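Long-range contact in polyketide biosynthesis 3-hydroxy-3-methylglutaryl-ACP synthase PksG (Bacillus subtilis, PDB 4YXT), which catalyses the aldol condensation of acetyl-AcpK with a carrier-bound beta-ketothioester intermediate during synthesis of the polyketide antibiotic bacillaene: residues T15-V20 with D357-L362. The protein carries 1 engineered substitution. Sequence-based numbering, arbitrary orientation.
Sequences TAYLDV and DRRYQL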
ATOM      1  N   THR A  15     -21.842  -0.842  13.806  1.00 30.51           N
ATOM      2  CA  THR A  15     -23.246  -0.593  14.030  1.00 32.24           C
ATOM      3  C   THR A  15     -23.729  -1.563  15.130  1.00 34.15           C
ATOM      4  O   THR A  15     -24.851  -1.458  15.607  1.00 41.10           O
ATOM      5  CB  THR A  15     -24.018  -0.841  12.730  1.00 34.20           C
ATOM      6  OG1 THR A  15     -23.731  -2.149  12.292  1.00 35.89           O
ATOM      7  CG2 THR A  15     -23.560   0.032  11.638  1.00 32.63           C
ATOM      8  N   ALA A  16     -22.883  -2.512  15.533  1.00 32.75           N
ATOM      9  CA  ALA A  16     -23.256  -3.515  16.527  1.00 32.38           C
ATOM     10  C   ALA A  16     -22.071  -3.795  17.406  1.00 32.06           C
ATOM     11  O   ALA A  16     -20.930  -3.770  16.932  1.00 36.39           O
ATOM     12  CB  ALA A  16     -23.730  -4.793  15.860  1.00 29.06           C
ATOM     13  N   TYR A  17     -22.315  -4.052  18.686  1.00 32.33           N
ATOM     14  CA  TYR A  17     -21.224  -4.447  19.580  1.00 30.05           C
ATOM     15  C   TYR A  17     -21.585  -5.634  20.406  1.00 31.00           C
ATOM     16  O   TYR A  17     -22.734  -6.099  20.354  1.00 34.47           O
ATOM     17  CB  TYR A  17     -20.771  -3.313  20.465  1.00 29.74           C
ATOM     18  CG  TYR A  17     -21.710  -2.944  21.572  1.00 32.49           C
ATOM     19  CD1 TYR A  17     -21.421  -3.310  22.879  1.00 31.34           C
ATOM     20  CD2 TYR A  17     -22.889  -2.222  21.316  1.00 31.26           C
ATOM     21  CE1 TYR A  17     -22.265  -2.973  23.922  1.00 34.07           C
ATOM     22  CE2 TYR A  17     -23.754  -1.881  22.352  1.00 33.73           C
ATOM     23  CZ  TYR A  17     -23.426  -2.273  23.661  1.00 34.84           C
ATOM     24  OH  TYR A  17     -24.231  -1.970  24.707  1.00 34.20           O
ATOM     25  N   LEU A  18     -20.573  -6.171  21.100  1.00 30.17           N
ATOM     26  CA  LEU A  18     -20.764  -7.240  22.084  1.00 31.12           C
ATOM     27  C   LEU A  18     -20.226  -6.808  23.421  1.00 31.09           C
ATOM     28  O   LEU A  18     -19.183  -6.158  23.513  1.00 30.54           O
ATOM     29  CB  LEU A  18     -20.089  -8.536  21.648  1.00 34.71           C
ATOM     30  CG  LEU A  18     -20.468  -9.755  22.492  1.00 37.29           C
ATOM     31  CD1 LEU A  18     -21.832 -10.301  22.066  1.00 38.21           C
ATOM     32  CD2 LEU A  18     -19.378 -10.809  22.411  1.00 35.98           C
ATOM     33  N   ASP A  19     -20.940  -7.135  24.486  1.00 33.11           N
ATOM     34  CA  ASP A  19     -20.375  -6.913  25.803  1.00 35.86           C
ATOM     35  C   ASP A  19     -19.400  -8.047  26.095  1.00 33.78           C
ATOM     36  O   ASP A  19     -19.752  -9.207  26.144  1.00 30.58           O
ATOM     37  CB  ASP A  19     -21.441  -6.806  26.881  1.00 41.21           C
ATOM     38  CG  ASP A  19     -20.848  -6.461  28.240  1.00 46.55           C
ATOM     39  OD1 ASP A  19     -19.914  -5.626  28.333  1.00 53.69           O
ATOM     40  OD2 ASP A  19     -21.339  -7.011  29.225  1.00 52.80           O
ATOM     41  N   VAL A  20     -18.150  -7.685  26.266  1.00 33.13           N
ATOM     42  CA  VAL A  20     -17.074  -8.650  26.329  1.00 38.14           C
ATOM     43  C   VAL A  20     -16.890  -9.242  27.739  1.00 39.75           C
ATOM     44  O   VAL A  20     -16.256 -10.283  27.884  1.00 40.24           O
ATOM     45  CB  VAL A  20     -15.809  -8.003  25.701  1.00 37.46           C
ATOM     46  CG1 VAL A  20     -14.532  -8.407  26.354  1.00 42.13           C
ATOM     47  CG2 VAL A  20     -15.789  -8.352  24.224  1.00 40.77           C
ATOM     48  N   ASP A 357     -22.079   5.181  21.814  1.00 25.94           N
ATOM     49  CA  ASP A 357     -23.281   4.902  22.624  1.00 29.14           C
ATOM     50  C   ASP A 357     -24.501   4.356  21.824  1.00 29.37           C
ATOM     51  O   ASP A 357     -25.348   3.717  22.428  1.00 29.21           O
ATOM     52  CB  ASP A 357     -23.751   6.128  23.406  1.00 28.29           C
ATOM     53  CG  ASP A 357     -22.691   6.708  24.303  1.00 30.27           C
ATOM     54  OD1 ASP A 357     -21.785   5.966  24.771  1.00 33.87           O
ATOM     55  OD2 ASP A 357     -22.760   7.930  24.525  1.00 23.12           O
ATOM     56  N   ARG A 358     -24.608   4.596  20.502  1.00 30.25           N
ATOM     57  CA  ARG A 358     -25.838   4.201  19.768  1.00 31.63           C
ATOM     58  C   ARG A 358     -25.759   2.907  19.037  1.00 32.99           C
ATOM     59  O   ARG A 358     -26.660   2.598  18.262  1.00 38.25           O
ATOM     60  CB  ARG A 358     -26.316   5.268  18.778  1.00 35.44           C
ATOM     61  CG  ARG A 358     -25.869   6.676  19.124  1.00 39.88           C
ATOM     62  CD  ARG A 358     -26.977   7.720  19.039  1.00 46.93           C
ATOM     63  NE  ARG A 358     -26.836   8.721  20.102  1.00 54.17           N
ATOM     64  CZ  ARG A 358     -27.525   9.860  20.174  1.00 69.99           C
ATOM     65  NH1 ARG A 358     -28.409  10.192  19.241  1.00 76.84           N
ATOM     66  NH2 ARG A 358     -27.324  10.689  21.192  1.00 74.57           N
ATOM     67  N   ARG A 359     -24.718   2.116  19.257  1.00 29.67           N
ATOM     68  CA  ARG A 359     -24.626   0.854  18.538  1.00 29.44           C
ATOM     69  C   ARG A 359     -25.537  -0.160  19.167  1.00 29.39           C
ATOM     70  O   ARG A 359     -25.852  -0.072  20.365  1.00 28.20           O
ATOM     71  CB  ARG A 359     -23.183   0.310  18.531  1.00 28.08           C
ATOM     72  CG  ARG A 359     -22.163   1.239  17.913  1.00 26.30           C
ATOM     73  CD  ARG A 359     -20.745   0.764  18.186  1.00 24.42           C
ATOM     74  NE  ARG A 359     -20.422   0.875  19.621  1.00 23.62           N
ATOM     75  CZ  ARG A 359     -19.324   0.398  20.204  1.00 23.53           C
ATOM     76  NH1 ARG A 359     -18.378  -0.210  19.459  1.00 23.59           N
ATOM     77  NH2 ARG A 359     -19.155   0.542  21.544  1.00 20.95           N
ATOM     78  N   TYR A 360     -25.931  -1.140  18.360  1.00 33.18           N
ATOM     79  CA  TYR A 360     -26.819  -2.206  18.784  1.00 35.23           C
ATOM     80  C   TYR A 360     -26.072  -3.306  19.483  1.00 39.29           C
ATOM     81  O   TYR A 360     -25.106  -3.861  18.940  1.00 37.60           O
ATOM     82  CB  TYR A 360     -27.481  -2.798  17.557  1.00 37.68           C
ATOM     83  CG  TYR A 360     -28.518  -3.862  17.811  1.00 41.24           C
ATOM     84  CD1 TYR A 360     -29.858  -3.526  17.949  1.00 46.87           C
ATOM     85  CD2 TYR A 360     -28.175  -5.194  17.833  1.00 41.37           C
ATOM     86  CE1 TYR A 360     -30.821  -4.496  18.138  1.00 47.18           C
ATOM     87  CE2 TYR A 360     -29.120  -6.168  18.016  1.00 48.24           C
ATOM     88  CZ  TYR A 360     -30.446  -5.820  18.178  1.00 47.97           C
ATOM     89  OH  TYR A 360     -31.397  -6.810  18.361  1.00 50.63           O
ATOM     90  N   GLN A 361     -26.561  -3.672  20.665  1.00 42.22           N
ATOM     91  CA  GLN A 361     -25.951  -4.740  21.449  1.00 43.10           C
ATOM     92  C   GLN A 361     -26.391  -6.152  21.030  1.00 42.46           C
ATOM     93  O   GLN A 361     -27.564  -6.472  21.068  1.00 46.83           O
ATOM     94  CB  GLN A 361     -26.283  -4.555  22.920  1.00 44.61           C
ATOM     95  CG  GLN A 361     -25.767  -5.718  23.751  1.00 47.36           C
ATOM     96  CD  GLN A 361     -25.533  -5.359  25.195  1.00 48.75           C
ATOM     97  OE1 GLN A 361     -25.824  -4.252  25.627  1.00 55.22           O
ATOM     98  NE2 GLN A 361     -25.004  -6.293  25.945  1.00 46.06           N
ATOM     99  N   LEU A 362     -25.437  -7.005  20.680  1.00 38.56           N
ATOM    100  CA  LEU A 362     -25.738  -8.367  20.328  1.00 37.31           C
ATOM    101  C   LEU A 362     -25.950  -9.251  21.564  1.00 39.65           C
ATOM    102  O   LEU A 362     -25.294  -9.083  22.581  1.00 41.71           O
ATOM    103  CB  LEU A 362     -24.607  -8.963  19.488  1.00 34.75           C
ATOM    104  CG  LEU A 362     -24.293  -8.326  18.147  1.00 38.72           C
ATOM    105  CD1 LEU A 362     -23.042  -8.991  17.604  1.00 40.66           C
ATOM    106  CD2 LEU A 362     -25.436  -8.450  17.135  1.00 36.40           C
TER
HETATM  107  O   HOH W   1     -23.695  -8.231  24.398  1.00 31.27           O
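Tyr-360 O accepts a hydrogen bond from Tyr-17 N at 2.8 Å and also lies 3.1 Å from CA of Ala-16, a CA-H...O contact. This is a short parallel beta pairing: strand 16-19 is the middle of a small three-stranded sheet, flanked by 360-361 and, antiparallel, by 41-43, and it joins the N- and C-terminal parts of the thiolase-like fold. Two further bonds set the register, Tyr-360 N to Thr-15 O (3.0 Å) and Leu-362 N to Tyr-17 O (2.9 Å).

Tyr-17 carries most of the side-chain contact. Its chi1 of 73° swings the ring from its own strand across toward the other segment, where it lies along Arg-359 to Gln-361. CA of Gln-361 stands over one ring face, 4.2 Å from the centroid, whereas Arg-359 O meets the ring edge, 3.4 Å from CE2. The Arg-359 chain bends at chi3 (-68°), and its guanidinium lays one face over CB of Tyr-17; a salt bridge to Glu-41 and hydrogen bonds to the carbonyls of Leu-356, Gly-13 and Arg-293 hold this group.

At the Asp-19 end of the pairing a water bridges the segments: it accepts from Asp-19 N and from Gln-361 NE2 (2.8 Å) and donates to Leu-362 O (2.6 Å).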